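PDB 6TLY: protein kinase, putative from Bodo saltans, which is a kinetoplastid kinetochore protein (KKT2) whose zinc-binding central domain serves centromere localization, and whose full-length form is probably also a serine/threonine kinase. Local coordinates for residues K28-L40 with D55-K69. Sequence-based numbering, arbitrary orientation. Where two conformers were deposited one is given.
With ZN (zinc ion), chain C.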
loop_
_atom_site.group_PDB
_atom_site.type_symbol
_atom_site.label_atom_id
_atom_site.label_comp_id
_atom_site.label_asym_id
_atom_site.label_seq_id
_atom_site.Cartn_x
_atom_site.Cartn_y
_atom_site.Cartn_z
ATOM N N LYS A 28 3.572 -4.919 -14.252
ATOM C CA LYS A 28 4.115 -6.159 -13.681
ATOM C C LYS A 28 3.219 -6.796 -12.603
ATOM O O LYS A 28 3.411 -7.956 -12.251
ATOM C CB LYS A 28 5.517 -5.917 -13.098
ATOM N N GLY A 29 2.276 -6.042 -12.078
ATOM C CA GLY A 29 1.408 -6.541 -11.025
ATOM C C GLY A 29 2.098 -6.514 -9.679
ATOM O O GLY A 29 3.211 -5.989 -9.540
ATOM N N PHE A 30 1.445 -7.093 -8.680
ATOM C CA PHE A 30 1.978 -7.093 -7.323
ATOM C C PHE A 30 1.338 -8.198 -6.536
ATOM O O PHE A 30 0.310 -8.730 -6.943
ATOM C CB PHE A 30 1.644 -5.742 -6.639
ATOM C CG PHE A 30 0.162 -5.494 -6.444
ATOM C CD1 PHE A 30 -0.619 -5.015 -7.476
ATOM C CD2 PHE A 30 -0.455 -5.780 -5.236
ATOM C CE1 PHE A 30 -1.976 -4.806 -7.296
ATOM C CE2 PHE A 30 -1.819 -5.585 -5.066
ATOM C CZ PHE A 30 -2.564 -5.097 -6.093
ATOM N N ASP A 31 1.902 -8.506 -5.376
ATOM C CA ASP A 31 1.280 -9.423 -4.446
ATOM C C ASP A 31 0.639 -8.501 -3.410
ATOM O O ASP A 31 1.349 -7.679 -2.791
ATOM C CB ASP A 31 2.339 -10.314 -3.793
ATOM C CG ASP A 31 2.971 -11.280 -4.777
ATOM O OD1 ASP A 31 2.232 -11.830 -5.630
ATOM O OD2 ASP A 31 4.205 -11.484 -4.700
ATOM N N CYS A 32 -0.695 -8.637 -3.149
ATOM C CA CYS A 32 -1.391 -7.785 -2.172
ATOM C C CYS A 32 -0.610 -7.607 -0.901
ATOM O O CYS A 32 -0.174 -8.608 -0.334
ATOM C CB CYS A 32 -2.793 -8.294 -1.862
ATOM S SG CYS A 32 -3.679 -7.259 -0.671
ATOM N N ASN A 33 -0.385 -6.356 -0.494
ATOM C CA ASN A 33 0.431 -6.110 0.689
ATOM C C ASN A 33 -0.231 -6.580 2.001
ATOM O O ASN A 33 0.456 -6.670 3.023
ATOM C CB ASN A 33 0.835 -4.677 0.756
ATOM C CG ASN A 33 1.720 -4.183 -0.374
ATOM O OD1 ASN A 33 2.120 -3.033 -0.367
ATOM N ND2 ASN A 33 2.064 -5.025 -1.370
ATOM N N VAL A 34 -1.528 -6.906 1.969
ATOM C CA VAL A 34 -2.230 -7.419 3.149
ATOM C C VAL A 34 -2.401 -8.948 3.076
ATOM O O VAL A 34 -1.966 -9.654 3.987
ATOM C CB VAL A 34 -3.591 -6.715 3.381
ATOM C CG1 VAL A 34 -4.370 -7.370 4.534
ATOM C CG2 VAL A 34 -3.415 -5.222 3.624
ATOM N N CYS A 35 -3.023 -9.467 1.999
ATOM C CA CYS A 35 -3.321 -10.904 1.924
ATOM C C CYS A 35 -2.335 -11.740 1.098
ATOM O O CYS A 35 -2.544 -12.936 0.999
ATOM C CB CYS A 35 -4.749 -11.113 1.426
ATOM S SG CYS A 35 -4.956 -10.781 -0.343
ATOM N N ASP A 36 -1.379 -11.119 0.404
ATOM C CA ASP A 36 -0.383 -11.789 -0.438
ATOM C C ASP A 36 -0.947 -12.423 -1.738
ATOM O O ASP A 36 -0.200 -13.098 -2.448
ATOM C CB ASP A 36 0.433 -12.827 0.373
ATOM C CG ASP A 36 1.782 -13.130 -0.240
ATOM O OD1 ASP A 36 2.348 -12.228 -0.907
ATOM O OD2 ASP A 36 2.266 -14.280 -0.079
ATOM N N GLN A 37 -2.225 -12.193 -2.066
ATOM C CA GLN A 37 -2.822 -12.742 -3.295
ATOM C C GLN A 37 -2.149 -12.079 -4.521
ATOM O O GLN A 37 -1.933 -10.871 -4.517
ATOM C CB GLN A 37 -4.353 -12.519 -3.284
ATOM C CG GLN A 37 -5.075 -12.395 -4.631
ATOM C CD GLN A 37 -6.519 -11.970 -4.469
ATOM O OE1 GLN A 37 -6.844 -10.770 -4.413
ATOM N NE2 GLN A 37 -7.429 -12.940 -4.396
ATOM N N PRO A 38 -1.740 -12.872 -5.531
ATOM C CA PRO A 38 -1.107 -12.272 -6.714
ATOM C C PRO A 38 -2.140 -11.513 -7.536
ATOM O O PRO A 38 -3.239 -11.998 -7.778
ATOM C CB PRO A 38 -0.558 -13.481 -7.486
ATOM C CG PRO A 38 -1.426 -14.602 -7.096
ATOM C CD PRO A 38 -1.898 -14.334 -5.672
ATOM N N MET A 39 -1.792 -10.308 -7.937
ATOM C CA MET A 39 -2.670 -9.454 -8.725
ATOM C C MET A 39 -1.863 -9.141 -9.984
ATOM O O MET A 39 -1.090 -8.194 -10.020
ATOM C CB MET A 39 -3.019 -8.175 -7.943
ATOM C CG MET A 39 -3.749 -8.454 -6.629
ATOM S SD MET A 39 -5.462 -9.042 -6.862
ATOM C CE MET A 39 -6.133 -7.699 -7.728
ATOM N N LEU A 40 -1.966 -10.009 -10.986
ATOM C CA LEU A 40 -1.190 -9.867 -12.241
ATOM C C LEU A 40 -1.987 -9.122 -13.324
ATOM O O LEU A 40 -1.383 -8.666 -14.272
ATOM C CB LEU A 40 -0.768 -11.259 -12.716
ATOM C CG LEU A 40 -0.136 -12.152 -11.655
ATOM C CD1 LEU A 40 0.073 -13.557 -12.173
ATOM C CD2 LEU A 40 1.173 -11.569 -11.199
ATOM N N ASP A 55 4.187 3.476 -1.470
ATOM C CA ASP A 55 4.431 2.255 -2.281
ATOM C C ASP A 55 3.640 1.106 -1.621
ATOM O O ASP A 55 4.210 0.084 -1.235
ATOM C CB ASP A 55 5.926 1.893 -2.392
ATOM C CG ASP A 55 6.155 0.673 -3.269
ATOM O OD1 ASP A 55 5.400 0.495 -4.243
ATOM O OD2 ASP A 55 7.073 -0.110 -2.966
ATOM N N TYR A 56 2.360 1.362 -1.395
ATOM C CA TYR A 56 1.446 0.427 -0.715
ATOM C C TYR A 56 0.355 0.022 -1.700
ATOM O O TYR A 56 -0.361 0.874 -2.139
ATOM C CB TYR A 56 0.841 1.102 0.507
ATOM C CG TYR A 56 0.006 0.224 1.390
ATOM C CD1 TYR A 56 0.560 -0.832 2.079
ATOM C CD2 TYR A 56 -1.339 0.467 1.555
ATOM C CE1 TYR A 56 -0.194 -1.619 2.928
ATOM C CE2 TYR A 56 -2.108 -0.310 2.399
ATOM C CZ TYR A 56 -1.542 -1.364 3.079
ATOM O OH TYR A 56 -2.309 -2.104 3.910
ATOM N N ASP A 57 0.309 -1.264 -2.008
ATOM C CA ASP A 57 -0.625 -1.854 -2.970
ATOM C C ASP A 57 -1.519 -2.864 -2.309
ATOM O O ASP A 57 -1.018 -3.781 -1.675
ATOM C CB ASP A 57 0.169 -2.636 -4.021
ATOM C CG ASP A 57 1.026 -1.758 -4.878
ATOM O OD1 ASP A 57 0.548 -0.685 -5.271
ATOM O OD2 ASP A 57 2.200 -2.135 -5.128
ATOM N N VAL A 58 -2.800 -2.682 -2.436
ATOM C CA VAL A 58 -3.791 -3.655 -1.871
ATOM C C VAL A 58 -4.889 -4.090 -2.909
ATOM O O VAL A 58 -5.493 -3.319 -3.819
ATOM C CB VAL A 58 -4.409 -3.059 -0.591
ATOM C CG1 VAL A 58 -5.219 -1.814 -0.867
ATOM C CG2 VAL A 58 -5.235 -4.058 0.187
ATOM N N CYS A 59 -5.333 -5.356 -2.779
ATOM C CA CYS A 59 -6.411 -5.854 -3.663
ATOM C C CYS A 59 -7.753 -5.188 -3.246
ATOM O O CYS A 59 -7.862 -4.667 -2.135
ATOM C CB CYS A 59 -6.500 -7.389 -3.630
ATOM S SG CYS A 59 -7.235 -8.087 -2.117
ATOM N N ASN A 60 -8.777 -5.216 -4.129
ATOM C CA ASN A 60 -10.051 -4.591 -3.799
ATOM C C ASN A 60 -10.706 -5.243 -2.578
ATOM O O ASN A 60 -11.367 -4.546 -1.814
ATOM C CB ASN A 60 -10.999 -4.615 -4.985
ATOM C CG ASN A 60 -11.220 -5.999 -5.545
ATOM O OD1 ASN A 60 -10.317 -6.620 -6.110
ATOM N ND2 ASN A 60 -12.443 -6.520 -5.405
ATOM N N GLN A 61 -10.520 -6.566 -2.404
ATOM C CA GLN A 61 -11.110 -7.333 -1.299
ATOM C C GLN A 61 -10.587 -6.848 0.045
ATOM O O GLN A 61 -11.385 -6.580 0.941
ATOM C CB GLN A 61 -10.818 -8.835 -1.479
ATOM C CG GLN A 61 -12.018 -9.661 -1.922
ATOM C CD GLN A 61 -11.634 -10.901 -2.716
ATOM O OE1 GLN A 61 -10.454 -11.286 -2.810
ATOM N NE2 GLN A 61 -12.630 -11.557 -3.310
ATOM N N CYS A 62 -9.261 -6.697 0.179
ATOM C CA CYS A 62 -8.685 -6.219 1.432
ATOM C C CYS A 62 -9.039 -4.738 1.675
ATOM O O CYS A 62 -9.402 -4.361 2.798
ATOM C CB CYS A 62 -7.175 -6.446 1.470
ATOM S SG CYS A 62 -6.668 -8.180 1.601
ATOM N N ALA A 63 -8.965 -3.907 0.626
ATOM C CA ALA A 63 -9.216 -2.481 0.767
ATOM C C ALA A 63 -10.645 -2.127 1.236
ATOM O O ALA A 63 -10.813 -1.409 2.226
ATOM C CB ALA A 63 -8.876 -1.758 -0.524
ATOM N N GLU A 64 -11.646 -2.712 0.588
ATOM C CA GLU A 64 -13.047 -2.447 0.854
ATOM C C GLU A 64 -13.514 -3.083 2.167
ATOM O O GLU A 64 -14.322 -2.471 2.867
ATOM C CB GLU A 64 -13.883 -2.846 -0.368
ATOM C CG GLU A 64 -13.595 -1.895 -1.528
ATOM C CD GLU A 64 -14.048 -2.351 -2.902
ATOM O OE1 GLU A 64 -14.765 -3.372 -2.969
ATOM O OE2 GLU A 64 -13.669 -1.713 -3.913
ATOM N N SER A 65 -12.928 -4.219 2.569
ATOM C CA SER A 65 -13.266 -4.821 3.869
ATOM C C SER A 65 -12.440 -4.232 5.049
ATOM O O SER A 65 -12.663 -4.613 6.197
ATOM C CB SER A 65 -13.130 -6.340 3.819
ATOM O OG SER A 65 -11.776 -6.757 3.880
ATOM N N ARG A 66 -11.511 -3.302 4.766
ATOM C CA ARG A 66 -10.649 -2.664 5.752
ATOM C C ARG A 66 -9.755 -3.669 6.451
ATOM O O ARG A 66 -9.553 -3.588 7.659
ATOM C CB ARG A 66 -11.438 -1.803 6.754
ATOM C CG ARG A 66 -11.732 -0.437 6.197
ATOM C CD ARG A 66 -12.924 -0.407 5.283
ATOM N NE ARG A 66 -13.268 0.958 4.879
ATOM C CZ ARG A 66 -14.094 1.258 3.881
ATOM N NH1 ARG A 66 -14.639 0.296 3.150
ATOM N NH2 ARG A 66 -14.364 2.526 3.594
ATOM N N LYS A 67 -9.250 -4.643 5.687
ATOM C CA LYS A 67 -8.330 -5.628 6.223
ATOM C C LYS A 67 -6.985 -4.944 6.388
ATOM O O LYS A 67 -6.594 -4.125 5.559
ATOM C CB LYS A 67 -8.193 -6.827 5.279
ATOM C CG LYS A 67 -9.170 -7.941 5.599
ATOM C CD LYS A 67 -8.593 -9.299 5.225
ATOM C CE LYS A 67 -7.378 -9.641 6.058
ATOM N NZ LYS A 67 -6.502 -10.615 5.363
ATOM N N PHE A 68 -6.284 -5.271 7.451
ATOM C CA PHE A 68 -4.981 -4.686 7.730
ATOM C C PHE A 68 -3.959 -5.776 7.997
ATOM O O PHE A 68 -4.315 -6.883 8.397
ATOM C CB PHE A 68 -5.056 -3.687 8.919
ATOM C CG PHE A 68 -5.629 -4.251 10.206
ATOM C CD1 PHE A 68 -6.991 -4.221 10.451
ATOM C CD2 PHE A 68 -4.807 -4.833 11.154
ATOM C CE1 PHE A 68 -7.515 -4.746 11.622
ATOM C CE2 PHE A 68 -5.336 -5.372 12.319
ATOM C CZ PHE A 68 -6.683 -5.307 12.554
ATOM N N LYS A 69 -2.689 -5.460 7.739
ATOM C CA LYS A 69 -1.556 -6.328 8.010
ATOM C C LYS A 69 -1.434 -6.422 9.536
ATOM O O LYS A 69 -1.555 -5.410 10.231
ATOM C CB LYS A 69 -0.284 -5.686 7.428
ATOM C CG LYS A 69 0.887 -6.623 7.238
ATOM C CD LYS A 69 0.659 -7.597 6.130
ATOM C CE LYS A 69 1.931 -8.295 5.748
ATOM N NZ LYS A 69 1.780 -9.016 4.460
HETATM ZN ZN ZN C . -5.661 -8.548 -0.450
HETATM O O HOH W 1 3.672 -4.050 -3.725
#
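Cys-32 and Cys-35, on the knuckle between strands 30-31 and 38-39, join Cys-59 and Cys-62, at the start of helix 60-65, in a four-cysteine zinc site of the C1-like domain. All four SG atoms lie 2.3 to 2.4 Å from the zinc ion. Cys-59 N gives a nearly straight bond (170°) to Cys-32 SG, which also accepts from Val-34 N and Cys-35 N, a screen that probably tempers the thiolate charge. Next in sequence, Asn-33 grips the Asp-57 backbone twice: Asn-33 N donates to Asp-57 O (2.9 Å), and CG, anti to the carbonyl carbon (chi1 -63°), brings OD1 to Asp-57 N (3.0 Å), which lies above the amide plane. That plane is further fixed by ND2 bonding Asp-31 O and a water shared with Asp-57 OD2, while Lys-87 also binds OD1. A leucine here would probably leave Asp-57 N and Lys-87 without their shared acceptor. Asp-57 CB makes a CH-pi contact over one face of the Phe-30 ring, 3.8 Å from its centroid and 24° off the normal, with Met-39 CB opposite. Val-34 CG2 meets Tyr-56 OH (3.3 Å). Beyond, strand 56-59 pairs with strand 48-51, where Arg-50 salt-bridges Asp-57 and Met-48 touches Phe-30.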